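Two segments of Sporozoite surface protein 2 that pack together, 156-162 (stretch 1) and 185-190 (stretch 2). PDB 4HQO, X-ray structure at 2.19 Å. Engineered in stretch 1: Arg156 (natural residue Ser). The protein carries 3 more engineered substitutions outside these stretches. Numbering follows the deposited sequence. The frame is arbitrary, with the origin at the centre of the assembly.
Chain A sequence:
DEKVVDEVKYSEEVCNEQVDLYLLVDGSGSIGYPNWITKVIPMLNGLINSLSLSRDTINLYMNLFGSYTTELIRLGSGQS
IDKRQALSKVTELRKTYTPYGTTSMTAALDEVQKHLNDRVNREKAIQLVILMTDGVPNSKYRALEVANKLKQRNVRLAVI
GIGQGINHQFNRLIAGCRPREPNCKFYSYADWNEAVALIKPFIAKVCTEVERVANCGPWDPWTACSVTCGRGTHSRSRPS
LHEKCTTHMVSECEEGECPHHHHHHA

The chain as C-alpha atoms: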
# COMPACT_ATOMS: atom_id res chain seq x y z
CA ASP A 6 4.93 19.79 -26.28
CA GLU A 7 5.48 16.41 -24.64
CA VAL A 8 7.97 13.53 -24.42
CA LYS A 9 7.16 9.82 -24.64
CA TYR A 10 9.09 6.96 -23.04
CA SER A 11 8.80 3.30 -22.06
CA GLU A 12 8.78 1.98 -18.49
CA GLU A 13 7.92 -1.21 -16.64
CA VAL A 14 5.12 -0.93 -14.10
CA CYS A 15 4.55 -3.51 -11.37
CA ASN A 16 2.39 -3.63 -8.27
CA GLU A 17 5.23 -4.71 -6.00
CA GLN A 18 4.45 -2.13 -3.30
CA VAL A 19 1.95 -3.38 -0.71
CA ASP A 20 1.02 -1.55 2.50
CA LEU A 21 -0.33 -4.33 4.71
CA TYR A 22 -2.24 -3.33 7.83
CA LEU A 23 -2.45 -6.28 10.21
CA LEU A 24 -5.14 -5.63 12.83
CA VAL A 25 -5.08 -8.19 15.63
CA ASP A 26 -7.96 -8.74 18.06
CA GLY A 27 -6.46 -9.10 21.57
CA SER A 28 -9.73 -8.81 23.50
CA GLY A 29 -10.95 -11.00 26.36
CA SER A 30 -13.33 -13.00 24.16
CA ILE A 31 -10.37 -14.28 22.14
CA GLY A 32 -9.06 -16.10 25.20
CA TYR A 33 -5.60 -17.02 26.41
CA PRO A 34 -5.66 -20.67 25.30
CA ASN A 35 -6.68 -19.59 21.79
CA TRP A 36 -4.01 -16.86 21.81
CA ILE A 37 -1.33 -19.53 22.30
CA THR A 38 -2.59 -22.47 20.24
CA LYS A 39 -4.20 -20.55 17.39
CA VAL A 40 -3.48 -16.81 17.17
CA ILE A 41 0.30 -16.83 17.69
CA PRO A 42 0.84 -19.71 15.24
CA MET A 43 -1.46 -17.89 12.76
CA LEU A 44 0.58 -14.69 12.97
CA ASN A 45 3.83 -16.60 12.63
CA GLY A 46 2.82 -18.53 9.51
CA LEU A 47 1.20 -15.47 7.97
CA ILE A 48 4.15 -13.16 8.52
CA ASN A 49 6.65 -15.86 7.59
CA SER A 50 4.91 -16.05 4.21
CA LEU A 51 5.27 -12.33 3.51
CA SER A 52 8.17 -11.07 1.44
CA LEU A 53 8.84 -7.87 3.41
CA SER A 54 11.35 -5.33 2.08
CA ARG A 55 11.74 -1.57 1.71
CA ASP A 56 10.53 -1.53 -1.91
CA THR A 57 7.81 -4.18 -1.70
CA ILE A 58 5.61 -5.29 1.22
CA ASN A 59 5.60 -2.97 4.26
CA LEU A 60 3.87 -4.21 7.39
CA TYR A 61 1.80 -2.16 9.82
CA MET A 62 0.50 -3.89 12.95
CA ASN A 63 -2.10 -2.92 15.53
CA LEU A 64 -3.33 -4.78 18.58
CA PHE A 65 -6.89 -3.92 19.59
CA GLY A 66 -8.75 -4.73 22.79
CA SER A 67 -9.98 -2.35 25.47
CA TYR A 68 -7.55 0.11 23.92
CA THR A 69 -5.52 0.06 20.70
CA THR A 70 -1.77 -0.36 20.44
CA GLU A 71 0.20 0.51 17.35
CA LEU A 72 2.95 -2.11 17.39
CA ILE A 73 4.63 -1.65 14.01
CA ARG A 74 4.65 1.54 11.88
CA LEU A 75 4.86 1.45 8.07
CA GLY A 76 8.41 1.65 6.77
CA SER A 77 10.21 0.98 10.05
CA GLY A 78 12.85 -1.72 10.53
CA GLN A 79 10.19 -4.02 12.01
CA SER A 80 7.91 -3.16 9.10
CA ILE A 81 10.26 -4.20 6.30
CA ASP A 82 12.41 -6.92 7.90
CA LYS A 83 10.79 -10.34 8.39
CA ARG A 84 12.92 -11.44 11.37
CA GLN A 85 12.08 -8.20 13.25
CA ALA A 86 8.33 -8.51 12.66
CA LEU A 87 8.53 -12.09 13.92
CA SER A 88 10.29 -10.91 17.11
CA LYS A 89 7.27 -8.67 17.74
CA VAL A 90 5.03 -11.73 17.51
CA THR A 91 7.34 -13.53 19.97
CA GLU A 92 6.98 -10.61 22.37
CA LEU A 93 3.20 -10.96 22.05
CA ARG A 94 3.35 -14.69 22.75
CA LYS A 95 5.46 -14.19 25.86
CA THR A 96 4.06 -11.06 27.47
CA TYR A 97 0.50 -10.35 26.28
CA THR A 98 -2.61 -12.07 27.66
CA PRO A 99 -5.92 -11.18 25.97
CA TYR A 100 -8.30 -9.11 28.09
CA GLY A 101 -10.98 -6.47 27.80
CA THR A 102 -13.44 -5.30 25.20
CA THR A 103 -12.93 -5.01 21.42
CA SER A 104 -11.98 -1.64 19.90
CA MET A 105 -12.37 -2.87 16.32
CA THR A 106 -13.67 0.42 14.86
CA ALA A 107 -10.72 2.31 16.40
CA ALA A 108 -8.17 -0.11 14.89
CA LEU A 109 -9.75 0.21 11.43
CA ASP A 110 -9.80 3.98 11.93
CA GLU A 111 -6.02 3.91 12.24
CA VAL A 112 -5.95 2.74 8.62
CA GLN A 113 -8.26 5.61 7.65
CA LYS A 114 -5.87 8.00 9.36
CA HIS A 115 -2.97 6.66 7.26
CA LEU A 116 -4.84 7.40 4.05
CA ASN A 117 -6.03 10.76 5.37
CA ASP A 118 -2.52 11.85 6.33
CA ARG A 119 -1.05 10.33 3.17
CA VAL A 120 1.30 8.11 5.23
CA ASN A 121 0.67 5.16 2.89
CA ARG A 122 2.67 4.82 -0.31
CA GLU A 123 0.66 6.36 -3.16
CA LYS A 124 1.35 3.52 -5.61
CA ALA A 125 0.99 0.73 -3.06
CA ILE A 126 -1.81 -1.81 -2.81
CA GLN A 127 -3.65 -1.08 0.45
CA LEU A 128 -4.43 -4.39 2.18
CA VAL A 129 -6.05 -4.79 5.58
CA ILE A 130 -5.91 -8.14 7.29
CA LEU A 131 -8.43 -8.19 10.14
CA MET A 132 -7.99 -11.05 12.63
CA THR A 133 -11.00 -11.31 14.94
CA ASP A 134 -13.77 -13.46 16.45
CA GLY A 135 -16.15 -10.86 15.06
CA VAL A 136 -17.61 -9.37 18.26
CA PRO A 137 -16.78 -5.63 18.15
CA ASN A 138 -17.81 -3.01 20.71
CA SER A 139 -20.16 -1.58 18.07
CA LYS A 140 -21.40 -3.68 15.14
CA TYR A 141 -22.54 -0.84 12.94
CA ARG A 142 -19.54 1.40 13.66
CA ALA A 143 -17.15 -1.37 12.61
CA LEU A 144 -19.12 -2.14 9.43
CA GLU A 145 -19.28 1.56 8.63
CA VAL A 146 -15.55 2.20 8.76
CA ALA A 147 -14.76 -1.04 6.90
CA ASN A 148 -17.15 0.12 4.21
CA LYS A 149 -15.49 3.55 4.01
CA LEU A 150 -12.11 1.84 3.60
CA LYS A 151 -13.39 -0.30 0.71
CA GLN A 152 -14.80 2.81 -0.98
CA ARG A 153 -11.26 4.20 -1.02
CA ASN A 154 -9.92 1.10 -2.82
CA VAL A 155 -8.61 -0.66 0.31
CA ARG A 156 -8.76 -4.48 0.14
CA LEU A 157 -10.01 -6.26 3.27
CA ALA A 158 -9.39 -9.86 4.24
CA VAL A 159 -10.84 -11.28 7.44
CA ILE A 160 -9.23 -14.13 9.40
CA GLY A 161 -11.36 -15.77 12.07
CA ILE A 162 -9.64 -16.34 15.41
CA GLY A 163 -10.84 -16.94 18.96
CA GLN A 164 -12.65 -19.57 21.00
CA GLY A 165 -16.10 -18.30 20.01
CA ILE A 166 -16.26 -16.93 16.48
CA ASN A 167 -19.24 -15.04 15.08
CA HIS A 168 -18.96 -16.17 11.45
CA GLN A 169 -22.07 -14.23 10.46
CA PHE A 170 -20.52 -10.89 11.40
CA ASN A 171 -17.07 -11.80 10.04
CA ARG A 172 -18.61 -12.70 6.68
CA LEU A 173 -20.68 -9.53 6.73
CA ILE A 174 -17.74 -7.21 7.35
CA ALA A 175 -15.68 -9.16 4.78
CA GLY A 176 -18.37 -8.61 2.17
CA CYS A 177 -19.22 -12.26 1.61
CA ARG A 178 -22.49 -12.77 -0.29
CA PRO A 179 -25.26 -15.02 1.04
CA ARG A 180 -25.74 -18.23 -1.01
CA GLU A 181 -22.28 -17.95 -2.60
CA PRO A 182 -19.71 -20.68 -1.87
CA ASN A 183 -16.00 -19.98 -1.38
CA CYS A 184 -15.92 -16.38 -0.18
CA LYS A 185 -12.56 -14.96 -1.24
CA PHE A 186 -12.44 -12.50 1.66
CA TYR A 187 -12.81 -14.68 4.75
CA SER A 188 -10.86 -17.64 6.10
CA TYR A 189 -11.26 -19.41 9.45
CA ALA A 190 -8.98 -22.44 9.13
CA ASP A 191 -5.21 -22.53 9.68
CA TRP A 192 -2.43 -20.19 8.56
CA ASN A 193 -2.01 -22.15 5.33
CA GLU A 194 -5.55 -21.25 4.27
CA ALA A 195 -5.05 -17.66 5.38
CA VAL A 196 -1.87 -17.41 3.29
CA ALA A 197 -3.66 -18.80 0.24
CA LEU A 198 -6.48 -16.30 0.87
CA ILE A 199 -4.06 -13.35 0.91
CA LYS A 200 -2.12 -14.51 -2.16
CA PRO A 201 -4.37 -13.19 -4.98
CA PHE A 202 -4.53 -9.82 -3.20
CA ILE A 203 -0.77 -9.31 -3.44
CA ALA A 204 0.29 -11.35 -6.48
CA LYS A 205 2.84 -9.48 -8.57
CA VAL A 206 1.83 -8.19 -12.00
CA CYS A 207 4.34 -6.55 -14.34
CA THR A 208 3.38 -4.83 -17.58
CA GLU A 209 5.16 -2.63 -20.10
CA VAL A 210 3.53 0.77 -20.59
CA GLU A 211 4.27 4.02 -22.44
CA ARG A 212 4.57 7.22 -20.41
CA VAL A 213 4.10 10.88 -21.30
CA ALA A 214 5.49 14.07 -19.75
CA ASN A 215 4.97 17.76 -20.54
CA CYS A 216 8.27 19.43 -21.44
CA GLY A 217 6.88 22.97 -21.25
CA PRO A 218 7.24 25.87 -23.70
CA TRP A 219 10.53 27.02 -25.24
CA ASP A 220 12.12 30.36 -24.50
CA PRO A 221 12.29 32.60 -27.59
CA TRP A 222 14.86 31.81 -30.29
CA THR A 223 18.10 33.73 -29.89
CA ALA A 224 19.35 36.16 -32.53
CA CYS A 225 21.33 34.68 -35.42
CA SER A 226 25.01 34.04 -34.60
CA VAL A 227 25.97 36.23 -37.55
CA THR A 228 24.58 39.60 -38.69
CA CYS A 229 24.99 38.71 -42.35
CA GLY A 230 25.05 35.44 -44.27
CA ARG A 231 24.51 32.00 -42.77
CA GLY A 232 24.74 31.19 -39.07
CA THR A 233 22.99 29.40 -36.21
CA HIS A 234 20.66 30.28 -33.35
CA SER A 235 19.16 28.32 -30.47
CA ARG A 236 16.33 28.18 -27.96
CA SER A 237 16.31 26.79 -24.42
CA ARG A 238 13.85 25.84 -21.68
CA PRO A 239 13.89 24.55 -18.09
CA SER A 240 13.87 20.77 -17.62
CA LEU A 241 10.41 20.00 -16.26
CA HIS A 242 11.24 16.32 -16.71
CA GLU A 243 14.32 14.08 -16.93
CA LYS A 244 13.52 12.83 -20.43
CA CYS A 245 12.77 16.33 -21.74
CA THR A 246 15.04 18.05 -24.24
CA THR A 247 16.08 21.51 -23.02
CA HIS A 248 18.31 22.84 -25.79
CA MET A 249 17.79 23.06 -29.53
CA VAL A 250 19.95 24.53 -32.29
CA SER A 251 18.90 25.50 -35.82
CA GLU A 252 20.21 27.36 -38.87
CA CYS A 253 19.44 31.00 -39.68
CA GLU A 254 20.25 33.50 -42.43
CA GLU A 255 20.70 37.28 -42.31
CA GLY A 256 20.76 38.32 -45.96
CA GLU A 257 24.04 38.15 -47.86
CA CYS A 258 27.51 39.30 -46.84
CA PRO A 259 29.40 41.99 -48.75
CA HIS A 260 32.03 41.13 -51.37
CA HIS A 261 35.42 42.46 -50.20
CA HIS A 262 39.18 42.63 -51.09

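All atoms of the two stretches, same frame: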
# COMPACT_ATOMS: atom_id res chain seq x y z
N ARG A 156 -8.31 -3.08 0.11
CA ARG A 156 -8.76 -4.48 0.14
C ARG A 156 -8.83 -4.95 1.58
O ARG A 156 -7.98 -4.59 2.39
CB ARG A 156 -7.81 -5.38 -0.66
CG ARG A 156 -7.78 -5.08 -2.16
CD ARG A 156 -6.64 -4.14 -2.52
NE ARG A 156 -6.60 -3.84 -3.95
CZ ARG A 156 -6.03 -4.62 -4.87
NH1 ARG A 156 -5.45 -5.76 -4.51
NH2 ARG A 156 -6.04 -4.26 -6.15
N LEU A 157 -9.83 -5.76 1.90
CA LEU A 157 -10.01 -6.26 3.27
C LEU A 157 -10.16 -7.77 3.30
O LEU A 157 -11.06 -8.33 2.68
CB LEU A 157 -11.22 -5.62 3.95
CG LEU A 157 -11.59 -6.23 5.32
CD1 LEU A 157 -10.55 -5.90 6.38
CD2 LEU A 157 -12.99 -5.79 5.80
N ALA A 158 -9.27 -8.43 4.04
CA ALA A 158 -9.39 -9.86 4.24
C ALA A 158 -9.62 -10.08 5.72
O ALA A 158 -8.99 -9.43 6.57
CB ALA A 158 -8.13 -10.58 3.77
N VAL A 159 -10.55 -10.98 6.04
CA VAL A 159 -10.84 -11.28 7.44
C VAL A 159 -10.38 -12.69 7.78
O VAL A 159 -10.66 -13.64 7.05
CB VAL A 159 -12.35 -11.12 7.77
CG1 VAL A 159 -12.60 -11.33 9.27
CG2 VAL A 159 -12.84 -9.73 7.34
N ILE A 160 -9.65 -12.82 8.89
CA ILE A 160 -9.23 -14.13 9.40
C ILE A 160 -9.91 -14.38 10.74
O ILE A 160 -9.76 -13.60 11.68
CB ILE A 160 -7.71 -14.21 9.60
CG1 ILE A 160 -6.98 -13.81 8.32
CG2 ILE A 160 -7.29 -15.63 10.03
CD1 ILE A 160 -7.31 -14.68 7.16
N GLY A 161 -10.67 -15.46 10.83
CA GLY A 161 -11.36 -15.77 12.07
C GLY A 161 -10.43 -16.38 13.10
O GLY A 161 -9.76 -17.36 12.82
N ILE A 162 -10.37 -15.77 14.28
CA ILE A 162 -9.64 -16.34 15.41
C ILE A 162 -10.52 -16.29 16.65
O ILE A 162 -11.54 -15.60 16.66
CB ILE A 162 -8.34 -15.57 15.73
CG1 ILE A 162 -8.64 -14.08 15.96
CG2 ILE A 162 -7.29 -15.78 14.64
CD1 ILE A 162 -7.52 -13.33 16.69
N LYS A 185 -13.98 -15.22 -1.05
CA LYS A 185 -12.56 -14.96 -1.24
C LYS A 185 -12.01 -13.97 -0.22
O LYS A 185 -10.85 -13.57 -0.30
CB LYS A 185 -12.31 -14.41 -2.65
CG LYS A 185 -12.80 -15.31 -3.78
CD LYS A 185 -12.26 -16.73 -3.64
CE LYS A 185 -12.71 -17.64 -4.78
NZ LYS A 185 -12.10 -17.26 -6.09
N PHE A 186 -12.84 -13.57 0.74
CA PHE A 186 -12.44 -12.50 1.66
C PHE A 186 -12.39 -12.93 3.12
O PHE A 186 -12.04 -12.14 4.00
CB PHE A 186 -13.36 -11.29 1.48
CG PHE A 186 -13.40 -10.77 0.08
CD1 PHE A 186 -12.35 -10.02 -0.41
CD2 PHE A 186 -14.47 -11.05 -0.75
CE1 PHE A 186 -12.36 -9.55 -1.71
CE2 PHE A 186 -14.49 -10.58 -2.04
CZ PHE A 186 -13.44 -9.84 -2.52
N TYR A 187 -12.75 -14.18 3.38
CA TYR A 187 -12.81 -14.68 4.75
C TYR A 187 -12.24 -16.09 4.83
O TYR A 187 -12.56 -16.95 4.01
CB TYR A 187 -14.25 -14.68 5.25
CG TYR A 187 -14.44 -15.17 6.67
CD1 TYR A 187 -13.65 -14.70 7.70
CD2 TYR A 187 -15.44 -16.09 6.99
CE1 TYR A 187 -13.82 -15.13 9.00
CE2 TYR A 187 -15.62 -16.53 8.29
CZ TYR A 187 -14.81 -16.04 9.29
OH TYR A 187 -14.98 -16.46 10.59
N SER A 188 -11.38 -16.31 5.82
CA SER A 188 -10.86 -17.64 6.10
C SER A 188 -10.89 -17.88 7.61
O SER A 188 -10.59 -16.98 8.39
CB SER A 188 -9.42 -17.75 5.60
OG SER A 188 -8.88 -19.05 5.85
N TYR A 189 -11.27 -19.08 8.02
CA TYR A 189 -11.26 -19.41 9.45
C TYR A 189 -10.64 -20.77 9.75
O TYR A 189 -10.98 -21.40 10.75
CB TYR A 189 -12.66 -19.27 10.06
CG TYR A 189 -13.68 -20.26 9.56
CD1 TYR A 189 -14.27 -20.10 8.31
CD2 TYR A 189 -14.07 -21.34 10.34
CE1 TYR A 189 -15.22 -21.00 7.85
CE2 TYR A 189 -15.02 -22.25 9.89
CZ TYR A 189 -15.59 -22.07 8.64
OH TYR A 189 -16.53 -22.97 8.19
N ALA A 190 -9.73 -21.22 8.89
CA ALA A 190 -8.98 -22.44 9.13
C ALA A 190 -7.59 -22.13 9.70
O ALA A 190 -7.46 -21.31 10.61
CB ALA A 190 -8.87 -23.25 7.85
O HOH W 1 -8.56 -18.82 10.92

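How do the two backbones lie against each other? They run side by side in the same direction, 14° apart from end to end, as neighbouring strands of a parallel sheet. Val159 is paired with Tyr187 and Ile160 with Ser188, their CA atoms 4.8 Å and 5.1 Å apart. Stretch 1 is extended from Arg156 to Gly161, whereas the strand in stretch 2 covers just Tyr187 and Ser188, so the pairing is short.

What bonds join the strands? Three backbone hydrogen bonds do, in the staggered pattern of parallel strands. Val159 N donates to Phe186 O at 2.8 Å, and Val159 O accepts from Ser188 N at 3.0 Å, so Val159 uses both its polar backbone atoms on this neighbour. Ser188 likewise uses both, because Gly161 N donates to Ser188 O at 2.9 Å. All three are nearly straight. CA-H...O contacts fill in between them: Tyr187 CA lies 3.3 Å from Val159 O, and Ile160 CA is 3.3 Å from Ser188 O. Past the last direct bond, a water donates to Gly161 O and to Ala190 O, at 2.7 Å from each, and so extends the link where the strand pairing has ended.

How do the side chains use the two faces of the sheet? Val159 and Tyr187 share one face, where Val159 CB packs 3.8 Å from Tyr187 CD1. The edge of the tyrosine ring also meets the valine backbone, with Val159 O 3.2 Å from Tyr187 CD1. With chi1 in t, the ring reaches along stretch 1 as far as Gly161, whose N is 3.7 Å from Tyr187 CE1; the ring's hydroxyl is hydrogen-bonded elsewhere in the structure. On the other face, Ile160 and Ser188 are neighbours, the end of the isoleucine coming near the serine, with Ile160 CD1 4.0 Å from Ser188 CB. The branched valine and isoleucine suit an extended, buried strand.

Why does a glycine suit position 161, and what lies at the margins? A CB on Gly161 would point toward stretch 2 and fall 2.7 Å from Tyr187 OH, a clash, and a tight 3.1 Å from Tyr189 CB. Without a CB, Gly161 leaves the space that the hydroxyl of Tyr187 occupies. At the other end, Phe186 covers the start of the pairing, its CD1 3.8 Å from Leu157 O. Arg156, an engineered residue, starts sideways and only its end leads away, as does that of the exposed, poorly ordered Tyr189. Together the stretches bury 337 Å², counting both sides.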